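Copper-containing nitrite reductase (Hyphomicrobium denitrificans 1NES1, PDB 6TFO) probably catalyses the reduction of nitrite to nitric oxide at copper centres, taking its electron from a cytochrome c. Local coordinates at residues C[350-356]-C[402-408]; C[410-416]-C[429-435]. Numbering follows the deposited sequence.

Contacts 1 and 2 lie in facing sheets of the C-terminal cupredoxin-like beta sandwich. Segments 350-356 and 402-408 pair in one sheet, 410-416 and 429-435 in the other, and the chain passes between them through the short connection 408-411. Their centres are about 13 Å apart, and the inward side chains close the gap: Leu408 CD1 to Val434 CG2 at 3.7 Å, Phe406 CZ to Leu432 CD2 at 3.9 Å and Leu408 CD2 to Tyr414 CE2 at 3.9 Å. The side chains of Val415 and Phe356 lie about 9 and 10 Å from that of His419, which in the trimer probably completes a copper site with a neighbouring subunit; that of Val415 is about 9 Å from a bound copper ion.

Contact 1 of 2, residues C[350-356]-C[402-408]; sequences ETVRIFF and TIVDFKL
Phe406 lays one face of its ring over Val352, with CZ 4.0 Å from Val352 CG1, while its edge meets Ile354 (CE1 to Ile354 CD1 4.0 Å). With chi1 at p (51°) the ring end leans over the neighbouring strand. Both segments are extended, with beta phi/psi throughout; strands 351-356 and 402-407 run antiparallel at 163°, axes 4.6 Å apart. Val352-Phe406, Ile354-Val404 and Phe356-Thr402 are hydrogen-bonded pairs (Val352 N to Phe406 O 2.8 Å); CA atoms come closer in the non-hydrogen-bonded pairs Thr351-Lys407 (4.1 Å) and Arg353-Asp405 (4.2 Å). Leu408 N reaches Glu350 O at 2.8 Å. Val352, Ile354, Phe356, Thr402, Val404 and Phe406 face the sandwich interior, where beta-branched and aromatic groups fill space and Thr402 OG1 is hydrogen-bonded to Tyr378 O; Val352 CG2 touches Leu408 CD1 at 3.6 Å. On the other face Arg353 CD lies 3.3 Å from Ile403 CG2, its NH1 forming a salt bridge with Glu294; Phe355 CD1 meets Ile403 CG1 at 3.7 Å, and Asp405 OD1 hydrogen-bonds His376 ND1. Strands 293-302 and 374-377 flank this central pair of a cupredoxin-like sheet. Backbone hydrogen bonds and apolar packing join the segments; Arg353 and Asp405 direct their polarity to those flanking strands.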
ATOM      1  N   GLU C 350     -26.062 -54.129 -12.617  1.00 51.47           N
ATOM      2  CA  GLU C 350     -25.503 -53.716 -13.933  1.00 47.45           C
ATOM      3  C   GLU C 350     -23.988 -53.549 -13.819  1.00 49.39           C
ATOM      4  O   GLU C 350     -23.511 -53.034 -12.779  1.00 51.43           O
ATOM      5  CB  GLU C 350     -26.110 -52.409 -14.418  1.00 48.69           C
ATOM      6  CG  GLU C 350     -27.553 -52.514 -14.838  1.00 49.37           C
ATOM      7  CD  GLU C 350     -28.111 -51.183 -15.291  1.00 55.93           C
ATOM      8  OE1 GLU C 350     -29.177 -51.154 -15.893  1.00 59.02           O
ATOM      9  OE2 GLU C 350     -27.453 -50.168 -15.046  1.00 65.93           O
ATOM     10  N   THR C 351     -23.260 -53.993 -14.840  1.00 48.78           N
ATOM     11  CA  THR C 351     -21.866 -53.568 -15.099  1.00 54.62           C
ATOM     12  C   THR C 351     -21.927 -52.217 -15.815  1.00 55.95           C
ATOM     13  O   THR C 351     -22.665 -52.105 -16.811  1.00 56.36           O
ATOM     14  CB  THR C 351     -21.086 -54.603 -15.911  1.00 52.86           C
ATOM     15  OG1 THR C 351     -21.883 -54.794 -17.080  1.00 65.32           O
ATOM     16  CG2 THR C 351     -20.841 -55.892 -15.155  1.00 50.37           C
ATOM     17  N   VAL C 352     -21.196 -51.238 -15.290  1.00 54.11           N
ATOM     18  CA  VAL C 352     -21.173 -49.831 -15.762  1.00 50.50           C
ATOM     19  C   VAL C 352     -19.775 -49.551 -16.315  1.00 47.81           C
ATOM     20  O   VAL C 352     -18.778 -49.956 -15.654  1.00 49.57           O
ATOM     21  CB  VAL C 352     -21.522 -48.883 -14.605  1.00 50.72           C
ATOM     22  CG1 VAL C 352     -21.281 -47.430 -14.991  1.00 53.36           C
ATOM     23  CG2 VAL C 352     -22.948 -49.105 -14.135  1.00 53.06           C
ATOM     24  N   ARG C 353     -19.703 -48.927 -17.488  1.00 46.45           N
ATOM     25  CA  ARG C 353     -18.427 -48.400 -18.034  1.00 50.61           C
ATOM     26  C   ARG C 353     -18.499 -46.866 -18.051  1.00 50.69           C
ATOM     27  O   ARG C 353     -19.475 -46.319 -18.604  1.00 52.36           O
ATOM     28  CB  ARG C 353     -18.119 -48.938 -19.436  1.00 51.26           C
ATOM     29  CG  ARG C 353     -17.007 -48.157 -20.120  1.00 53.73           C
ATOM     30  CD  ARG C 353     -16.359 -48.878 -21.270  1.00 53.36           C
ATOM     31  NE  ARG C 353     -17.366 -49.456 -22.125  1.00 57.81           N
ATOM     32  CZ  ARG C 353     -17.444 -50.735 -22.458  1.00 55.98           C
ATOM     33  NH1 ARG C 353     -18.422 -51.136 -23.245  1.00 59.43           N
ATOM     34  NH2 ARG C 353     -16.543 -51.605 -22.041  1.00 54.76           N
ATOM     35  N   ILE C 354     -17.474 -46.201 -17.513  1.00 45.59           N
ATOM     36  CA  ILE C 354     -17.278 -44.726 -17.652  1.00 44.24           C
ATOM     37  C   ILE C 354     -16.083 -44.479 -18.579  1.00 44.98           C
ATOM     38  O   ILE C 354     -14.959 -44.901 -18.232  1.00 39.72           O
ATOM     39  CB  ILE C 354     -17.087 -44.058 -16.281  1.00 43.23           C
ATOM     40  CG1 ILE C 354     -18.229 -44.395 -15.314  1.00 40.98           C
ATOM     41  CG2 ILE C 354     -16.901 -42.561 -16.463  1.00 41.85           C
ATOM     42  CD1 ILE C 354     -18.023 -43.913 -13.905  1.00 40.19           C
ATOM     43  N   PHE C 355     -16.334 -43.862 -19.738  1.00 44.56           N
ATOM     44  CA  PHE C 355     -15.304 -43.176 -20.552  1.00 47.21           C
ATOM     45  C   PHE C 355     -14.996 -41.832 -19.881  1.00 52.93           C
ATOM     46  O   PHE C 355     -15.862 -40.931 -19.899  1.00 44.99           O
ATOM     47  CB  PHE C 355     -15.782 -42.957 -21.984  1.00 49.05           C
ATOM     48  CG  PHE C 355     -16.128 -44.218 -22.718  1.00 44.68           C
ATOM     49  CD1 PHE C 355     -15.134 -45.029 -23.218  1.00 44.71           C
ATOM     50  CD2 PHE C 355     -17.444 -44.582 -22.903  1.00 45.16           C
ATOM     51  CE1 PHE C 355     -15.454 -46.199 -23.893  1.00 48.33           C
ATOM     52  CE2 PHE C 355     -17.760 -45.748 -23.584  1.00 48.28           C
ATOM     53  CZ  PHE C 355     -16.767 -46.554 -24.079  1.00 46.08           C
ATOM     54  N   PHE C 356     -13.814 -41.725 -19.273  1.00 53.52           N
ATOM     55  CA  PHE C 356     -13.375 -40.552 -18.475  1.00 51.36           C
ATOM     56  C   PHE C 356     -12.125 -39.951 -19.110  1.00 50.40           C
ATOM     57  O   PHE C 356     -11.101 -40.641 -19.195  1.00 44.04           O
ATOM     58  CB  PHE C 356     -13.076 -40.919 -17.022  1.00 46.84           C
ATOM     59  CG  PHE C 356     -12.600 -39.743 -16.208  1.00 47.57           C
ATOM     60  CD1 PHE C 356     -13.478 -38.750 -15.822  1.00 48.73           C
ATOM     61  CD2 PHE C 356     -11.265 -39.609 -15.865  1.00 49.03           C
ATOM     62  CE1 PHE C 356     -13.030 -37.661 -15.086  1.00 49.96           C
ATOM     63  CE2 PHE C 356     -10.818 -38.520 -15.134  1.00 45.17           C
ATOM     64  CZ  PHE C 356     -11.700 -37.542 -14.752  1.00 45.18           C
ATOM     65  N   THR C 402      -9.158 -42.562 -20.013  1.00 45.24           N
ATOM     66  CA  THR C 402      -9.157 -43.955 -19.532  1.00 47.61           C
ATOM     67  C   THR C 402     -10.578 -44.508 -19.670  1.00 48.37           C
ATOM     68  O   THR C 402     -11.508 -43.740 -20.062  1.00 41.66           O
ATOM     69  CB  THR C 402      -8.644 -44.078 -18.089  1.00 46.53           C
ATOM     70  OG1 THR C 402      -8.398 -45.459 -17.795  1.00 46.94           O
ATOM     71  CG2 THR C 402      -9.614 -43.554 -17.058  1.00 45.92           C
ATOM     72  N   ILE C 403     -10.697 -45.804 -19.403  1.00 40.84           N
ATOM     73  CA  ILE C 403     -11.980 -46.528 -19.279  1.00 45.59           C
ATOM     74  C   ILE C 403     -11.930 -47.228 -17.934  1.00 44.15           C
ATOM     75  O   ILE C 403     -10.899 -47.846 -17.640  1.00 45.97           O
ATOM     76  CB  ILE C 403     -12.145 -47.512 -20.446  1.00 51.75           C
ATOM     77  CG1 ILE C 403     -12.263 -46.768 -21.780  1.00 57.86           C
ATOM     78  CG2 ILE C 403     -13.314 -48.445 -20.192  1.00 48.57           C
ATOM     79  CD1 ILE C 403     -12.104 -47.652 -22.998  1.00 60.76           C
ATOM     80  N   VAL C 404     -12.974 -47.087 -17.138  1.00 44.18           N
ATOM     81  CA  VAL C 404     -13.160 -47.888 -15.905  1.00 47.92           C
ATOM     82  C   VAL C 404     -14.501 -48.604 -16.051  1.00 50.77           C
ATOM     83  O   VAL C 404     -15.412 -48.025 -16.668  1.00 55.22           O
ATOM     84  CB  VAL C 404     -13.107 -47.028 -14.631  1.00 47.33           C
ATOM     85  CG1 VAL C 404     -11.760 -46.338 -14.475  1.00 50.54           C
ATOM     86  CG2 VAL C 404     -14.244 -46.023 -14.579  1.00 48.68           C
ATOM     87  N   ASP C 405     -14.599 -49.823 -15.529  1.00 47.42           N
ATOM     88  CA  ASP C 405     -15.901 -50.511 -15.355  1.00 51.61           C
ATOM     89  C   ASP C 405     -15.945 -51.127 -13.958  1.00 47.81           C
ATOM     90  O   ASP C 405     -14.886 -51.331 -13.343  1.00 46.37           O
ATOM     91  CB  ASP C 405     -16.174 -51.494 -16.498  1.00 54.78           C
ATOM     92  CG  ASP C 405     -15.119 -52.568 -16.716  1.00 56.27           C
ATOM     93  OD1 ASP C 405     -14.929 -53.416 -15.788  1.00 50.45           O
ATOM     94  OD2 ASP C 405     -14.509 -52.557 -17.821  1.00 48.21           O
ATOM     95  N   PHE C 406     -17.149 -51.363 -13.475  1.00 46.38           N
ATOM     96  CA  PHE C 406     -17.417 -52.026 -12.182  1.00 48.50           C
ATOM     97  C   PHE C 406     -18.849 -52.553 -12.236  1.00 53.68           C
ATOM     98  O   PHE C 406     -19.651 -52.076 -13.082  1.00 49.30           O
ATOM     99  CB  PHE C 406     -17.161 -51.049 -11.037  1.00 54.79           C
ATOM    100  CG  PHE C 406     -17.861 -49.724 -11.209  1.00 57.31           C
ATOM    101  CD1 PHE C 406     -17.264 -48.697 -11.921  1.00 57.62           C
ATOM    102  CD2 PHE C 406     -19.127 -49.521 -10.683  1.00 60.48           C
ATOM    103  CE1 PHE C 406     -17.914 -47.491 -12.096  1.00 61.85           C
ATOM    104  CE2 PHE C 406     -19.786 -48.320 -10.875  1.00 61.84           C
ATOM    105  CZ  PHE C 406     -19.174 -47.307 -11.577  1.00 67.93           C
ATOM    106  N   LYS C 407     -19.147 -53.544 -11.397  1.00 60.75           N
ATOM    107  CA  LYS C 407     -20.518 -54.083 -11.234  1.00 62.53           C
ATOM    108  C   LYS C 407     -21.129 -53.381 -10.038  1.00 56.10           C
ATOM    109  O   LYS C 407     -20.468 -53.306  -8.981  1.00 55.65           O
ATOM    110  CB  LYS C 407     -20.579 -55.604 -11.031  1.00 66.95           C
ATOM    111  CG  LYS C 407     -21.932 -56.219 -11.376  1.00 68.50           C
ATOM    112  CD  LYS C 407     -22.190 -57.582 -10.808  1.00 74.88           C
ATOM    113  CE  LYS C 407     -23.387 -58.246 -11.452  1.00 78.78           C
ATOM    114  NZ  LYS C 407     -23.335 -59.722 -11.328  1.00 83.98           N
ATOM    115  N   LEU C 408     -22.340 -52.877 -10.236  1.00 56.45           N
ATOM    116  CA  LEU C 408     -23.163 -52.330  -9.145  1.00 57.96           C
ATOM    117  C   LEU C 408     -23.732 -53.518  -8.386  1.00 58.60           C
ATOM    118  O   LEU C 408     -24.791 -54.023  -8.771  1.00 65.71           O
ATOM    119  CB  LEU C 408     -24.235 -51.428  -9.753  1.00 56.58           C
ATOM    120  CG  LEU C 408     -23.683 -50.156 -10.388  1.00 54.25           C
ATOM    121  CD1 LEU C 408     -24.794 -49.379 -11.077  1.00 53.74           C
ATOM    122  CD2 LEU C 408     -22.975 -49.313  -9.335  1.00 51.54           C
TER

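Contact 2 of 2, residues C[410-416]-C[429-435]; sequences RGGRYVL and VGFLNVD
Strands 412-416 and 430-434 form an antiparallel pair, 155° between directions and 4.5 Å between axes. Gly412-Val434, Tyr414-Leu432 and Leu416-Gly430 are the hydrogen-bonded pairs, with Tyr414 N to Leu432 O at 2.7 Å and Leu432 N to Tyr414 O at 2.6 Å. Arg413, chi1 and chi2 both t and chi3 m, extends across the Phe431 ring (chi1 m): its CD sits over the face, 3.6 Å from the centroid in a CH-pi contact, and its CZ makes an off-centre cation-pi contact at 4.4 Å. A long flexible arginine thus offers its CD methylene and its guanidinium to one ring. Water 1 joins Arg413 NH1 (3.2 Å) to Asn433 ND2 (2.6 Å). On the same face Val415 (t) packs CG2 on Phe431 CE1 at 3.8 Å and CG1 on Val429 CG2 at 3.5 Å. The two strands are the arms of a beta hairpin in the cupredoxin-like domain, and His419, probably a ligand of a copper site shared with a neighbouring subunit, follows the first arm. On the inner face Tyr414 (m) touches Leu432 (CB to CB 4.0 Å) and Val434 (CD2 to CG2 3.9 Å); the ring packs on these apolar neighbours while its OH donates to Arg410 O at 2.6 Å, and Gly231 of a second subunit packs against Tyr414. Gly412, at phi 150°, has a backbone shape that side chains disfavour. At Gly411 a CB would crowd Val434 O.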
ATOM      1  N   ARG C 410     -24.731 -53.400  -5.363  1.00 56.13           N
ATOM      2  CA  ARG C 410     -25.790 -52.912  -4.444  1.00 61.82           C
ATOM      3  C   ARG C 410     -26.054 -51.420  -4.678  1.00 62.44           C
ATOM      4  O   ARG C 410     -25.300 -50.780  -5.439  1.00 81.41           O
ATOM      5  CB  ARG C 410     -25.383 -53.190  -2.993  1.00 64.43           C
ATOM      6  CG  ARG C 410     -24.035 -52.602  -2.588  1.00 63.44           C
ATOM      7  CD  ARG C 410     -24.101 -52.167  -1.141  1.00 64.06           C
ATOM      8  NE  ARG C 410     -25.137 -51.156  -0.973  1.00 62.16           N
ATOM      9  CZ  ARG C 410     -25.762 -50.875   0.168  1.00 68.17           C
ATOM     10  NH1 ARG C 410     -25.480 -51.532   1.286  1.00 64.77           N
ATOM     11  NH2 ARG C 410     -26.681 -49.919   0.179  1.00 67.70           N
ATOM     12  N   GLY C 411     -27.098 -50.905  -4.036  1.00 59.79           N
ATOM     13  CA  GLY C 411     -27.638 -49.558  -4.281  1.00 66.18           C
ATOM     14  C   GLY C 411     -26.852 -48.496  -3.535  1.00 66.35           C
ATOM     15  O   GLY C 411     -26.006 -48.854  -2.672  1.00 61.85           O
ATOM     16  N   GLY C 412     -27.130 -47.238  -3.881  1.00 69.63           N
ATOM     17  CA  GLY C 412     -26.560 -46.043  -3.235  1.00 67.09           C
ATOM     18  C   GLY C 412     -26.452 -44.866  -4.196  1.00 62.22           C
ATOM     19  O   GLY C 412     -26.693 -45.026  -5.416  1.00 62.92           O
ATOM     20  N   ARG C 413     -26.105 -43.698  -3.660  1.00 58.91           N
ATOM     21  CA  ARG C 413     -25.564 -42.557  -4.435  1.00 57.35           C
ATOM     22  C   ARG C 413     -24.040 -42.713  -4.466  1.00 55.86           C
ATOM     23  O   ARG C 413     -23.407 -42.584  -3.402  1.00 49.82           O
ATOM     24  CB  ARG C 413     -26.008 -41.237  -3.807  1.00 59.64           C
ATOM     25  CG  ARG C 413     -25.160 -40.043  -4.226  1.00 64.57           C
ATOM     26  CD  ARG C 413     -25.756 -38.741  -3.754  1.00 62.66           C
ATOM     27  NE  ARG C 413     -26.808 -38.365  -4.681  1.00 65.23           N
ATOM     28  CZ  ARG C 413     -28.041 -38.028  -4.339  1.00 70.05           C
ATOM     29  NH1 ARG C 413     -28.910 -37.703  -5.284  1.00 70.07           N
ATOM     30  NH2 ARG C 413     -28.396 -38.001  -3.062  1.00 70.00           N
ATOM     31  N   TYR C 414     -23.480 -43.069  -5.620  1.00 52.72           N
ATOM     32  CA  TYR C 414     -22.018 -43.224  -5.792  1.00 55.55           C
ATOM     33  C   TYR C 414     -21.489 -41.883  -6.306  1.00 52.54           C
ATOM     34  O   TYR C 414     -22.150 -41.244  -7.160  1.00 49.20           O
ATOM     35  CB  TYR C 414     -21.724 -44.431  -6.682  1.00 61.26           C
ATOM     36  CG  TYR C 414     -22.132 -45.762  -6.090  1.00 70.67           C
ATOM     37  CD1 TYR C 414     -21.286 -46.466  -5.239  1.00 74.82           C
ATOM     38  CD2 TYR C 414     -23.361 -46.333  -6.397  1.00 67.36           C
ATOM     39  CE1 TYR C 414     -21.653 -47.697  -4.711  1.00 71.76           C
ATOM     40  CE2 TYR C 414     -23.737 -47.564  -5.885  1.00 63.74           C
ATOM     41  CZ  TYR C 414     -22.876 -48.256  -5.044  1.00 69.85           C
ATOM     42  OH  TYR C 414     -23.228 -49.476  -4.534  1.00 67.36           O
ATOM     43  N   VAL C 415     -20.354 -41.435  -5.775  1.00 47.59           N
ATOM     44  CA  VAL C 415     -19.890 -40.039  -6.000  1.00 46.91           C
ATOM     45  C   VAL C 415     -18.579 -40.046  -6.772  1.00 42.58           C
ATOM     46  O   VAL C 415     -17.584 -40.501  -6.207  1.00 40.57           O
ATOM     47  CB  VAL C 415     -19.753 -39.273  -4.677  1.00 49.12           C
ATOM     48  CG1 VAL C 415     -19.278 -37.852  -4.916  1.00 48.64           C
ATOM     49  CG2 VAL C 415     -21.065 -39.266  -3.910  1.00 50.35           C
ATOM     50  N   LEU C 416     -18.605 -39.485  -7.984  1.00 42.96           N
ATOM     51  CA  LEU C 416     -17.415 -39.236  -8.835  1.00 41.21           C
ATOM     52  C   LEU C 416     -16.646 -38.027  -8.286  1.00 41.91           C
ATOM     53  O   LEU C 416     -17.271 -36.970  -8.105  1.00 41.18           O
ATOM     54  CB  LEU C 416     -17.874 -38.941 -10.268  1.00 44.96           C
ATOM     55  CG  LEU C 416     -18.369 -40.118 -11.110  1.00 43.56           C
ATOM     56  CD1 LEU C 416     -19.696 -40.662 -10.582  1.00 45.10           C
ATOM     57  CD2 LEU C 416     -18.521 -39.681 -12.561  1.00 43.14           C
ATOM     58  N   VAL C 429     -17.634 -32.481  -8.454  1.00 43.81           N
ATOM     59  CA  VAL C 429     -18.327 -33.633  -7.809  1.00 44.41           C
ATOM     60  C   VAL C 429     -19.482 -34.051  -8.734  1.00 45.35           C
ATOM     61  O   VAL C 429     -20.063 -33.167  -9.399  1.00 40.74           O
ATOM     62  CB  VAL C 429     -18.784 -33.258  -6.390  1.00 42.96           C
ATOM     63  CG1 VAL C 429     -19.859 -32.190  -6.431  1.00 46.40           C
ATOM     64  CG2 VAL C 429     -19.275 -34.449  -5.597  1.00 43.41           C
ATOM     65  N   GLY C 430     -19.726 -35.360  -8.847  1.00 48.18           N
ATOM     66  CA  GLY C 430     -20.824 -35.942  -9.642  1.00 47.70           C
ATOM     67  C   GLY C 430     -21.494 -37.067  -8.876  1.00 47.48           C
ATOM     68  O   GLY C 430     -20.846 -37.684  -7.982  1.00 45.51           O
ATOM     69  N   PHE C 431     -22.752 -37.333  -9.214  1.00 48.24           N
ATOM     70  CA  PHE C 431     -23.561 -38.422  -8.614  1.00 47.97           C
ATOM     71  C   PHE C 431     -23.887 -39.500  -9.658  1.00 50.37           C
ATOM     72  O   PHE C 431     -24.274 -39.191 -10.819  1.00 52.80           O
ATOM     73  CB  PHE C 431     -24.810 -37.829  -7.982  1.00 44.65           C
ATOM     74  CG  PHE C 431     -24.546 -36.926  -6.812  1.00 46.02           C
ATOM     75  CD1 PHE C 431     -23.426 -37.110  -6.012  1.00 51.92           C
ATOM     76  CD2 PHE C 431     -25.439 -35.914  -6.487  1.00 42.22           C
ATOM     77  CE1 PHE C 431     -23.194 -36.289  -4.920  1.00 53.22           C
ATOM     78  CE2 PHE C 431     -25.211 -35.100  -5.391  1.00 46.00           C
ATOM     79  CZ  PHE C 431     -24.094 -35.286  -4.607  1.00 51.56           C
ATOM     80  N   LEU C 432     -23.679 -40.749  -9.250  1.00 51.29           N
ATOM     81  CA  LEU C 432     -24.236 -41.969  -9.888  1.00 51.51           C
ATOM     82  C   LEU C 432     -25.306 -42.509  -8.941  1.00 52.79           C
ATOM     83  O   LEU C 432     -24.927 -43.063  -7.862  1.00 48.43           O
ATOM     84  CB  LEU C 432     -23.114 -42.985 -10.114  1.00 51.15           C
ATOM     85  CG  LEU C 432     -23.551 -44.387 -10.535  1.00 53.06           C
ATOM     86  CD1 LEU C 432     -24.471 -44.348 -11.748  1.00 55.86           C
ATOM     87  CD2 LEU C 432     -22.333 -45.234 -10.834  1.00 52.45           C
ATOM     88  N   ASN C 433     -26.574 -42.301  -9.315  1.00 47.07           N
ATOM     89  CA  ASN C 433     -27.757 -42.647  -8.494  1.00 49.23           C
ATOM     90  C   ASN C 433     -28.205 -44.066  -8.868  1.00 54.95           C
ATOM     91  O   ASN C 433     -28.409 -44.331 -10.078  1.00 55.78           O
ATOM     92  CB  ASN C 433     -28.854 -41.600  -8.665  1.00 50.03           C
ATOM     93  CG  ASN C 433     -28.394 -40.220  -8.237  1.00 47.31           C
ATOM     94  OD1 ASN C 433     -27.896 -40.046  -7.132  1.00 47.08           O
ATOM     95  ND2 ASN C 433     -28.552 -39.233  -9.102  1.00 47.37           N
ATOM     96  N   VAL C 434     -28.301 -44.946  -7.868  1.00 54.30           N
ATOM     97  CA  VAL C 434     -28.615 -46.394  -8.019  1.00 50.66           C
ATOM     98  C   VAL C 434     -29.561 -46.787  -6.874  1.00 57.62           C
ATOM     99  O   VAL C 434     -29.060 -46.998  -5.747  1.00 49.44           O
ATOM    100  CB  VAL C 434     -27.326 -47.236  -7.986  1.00 52.45           C
ATOM    101  CG1 VAL C 434     -27.597 -48.702  -8.301  1.00 56.22           C
ATOM    102  CG2 VAL C 434     -26.257 -46.694  -8.919  1.00 55.71           C
ATOM    103  N   ASP C 435     -30.877 -46.879  -7.120  1.00 65.25           N
ATOM    104  CA  ASP C 435     -31.846 -47.206  -6.031  1.00 73.30           C
ATOM    105  C   ASP C 435     -31.721 -48.702  -5.676  1.00 77.08           C
ATOM    106  O   ASP C 435     -31.435 -49.566  -6.558  1.00 80.46           O
ATOM    107  CB  ASP C 435     -33.273 -46.721  -6.305  1.00 78.49           C
ATOM    108  CG  ASP C 435     -33.958 -47.415  -7.459  1.00 86.56           C
ATOM    109  OD1 ASP C 435     -33.252 -47.787  -8.415  1.00103.69           O
ATOM    110  OD2 ASP C 435     -35.186 -47.576  -7.389  1.00 92.29           O
TER
HETATM  111  O   HOH W   1     -28.475 -36.701  -8.334  1.00 48.07           O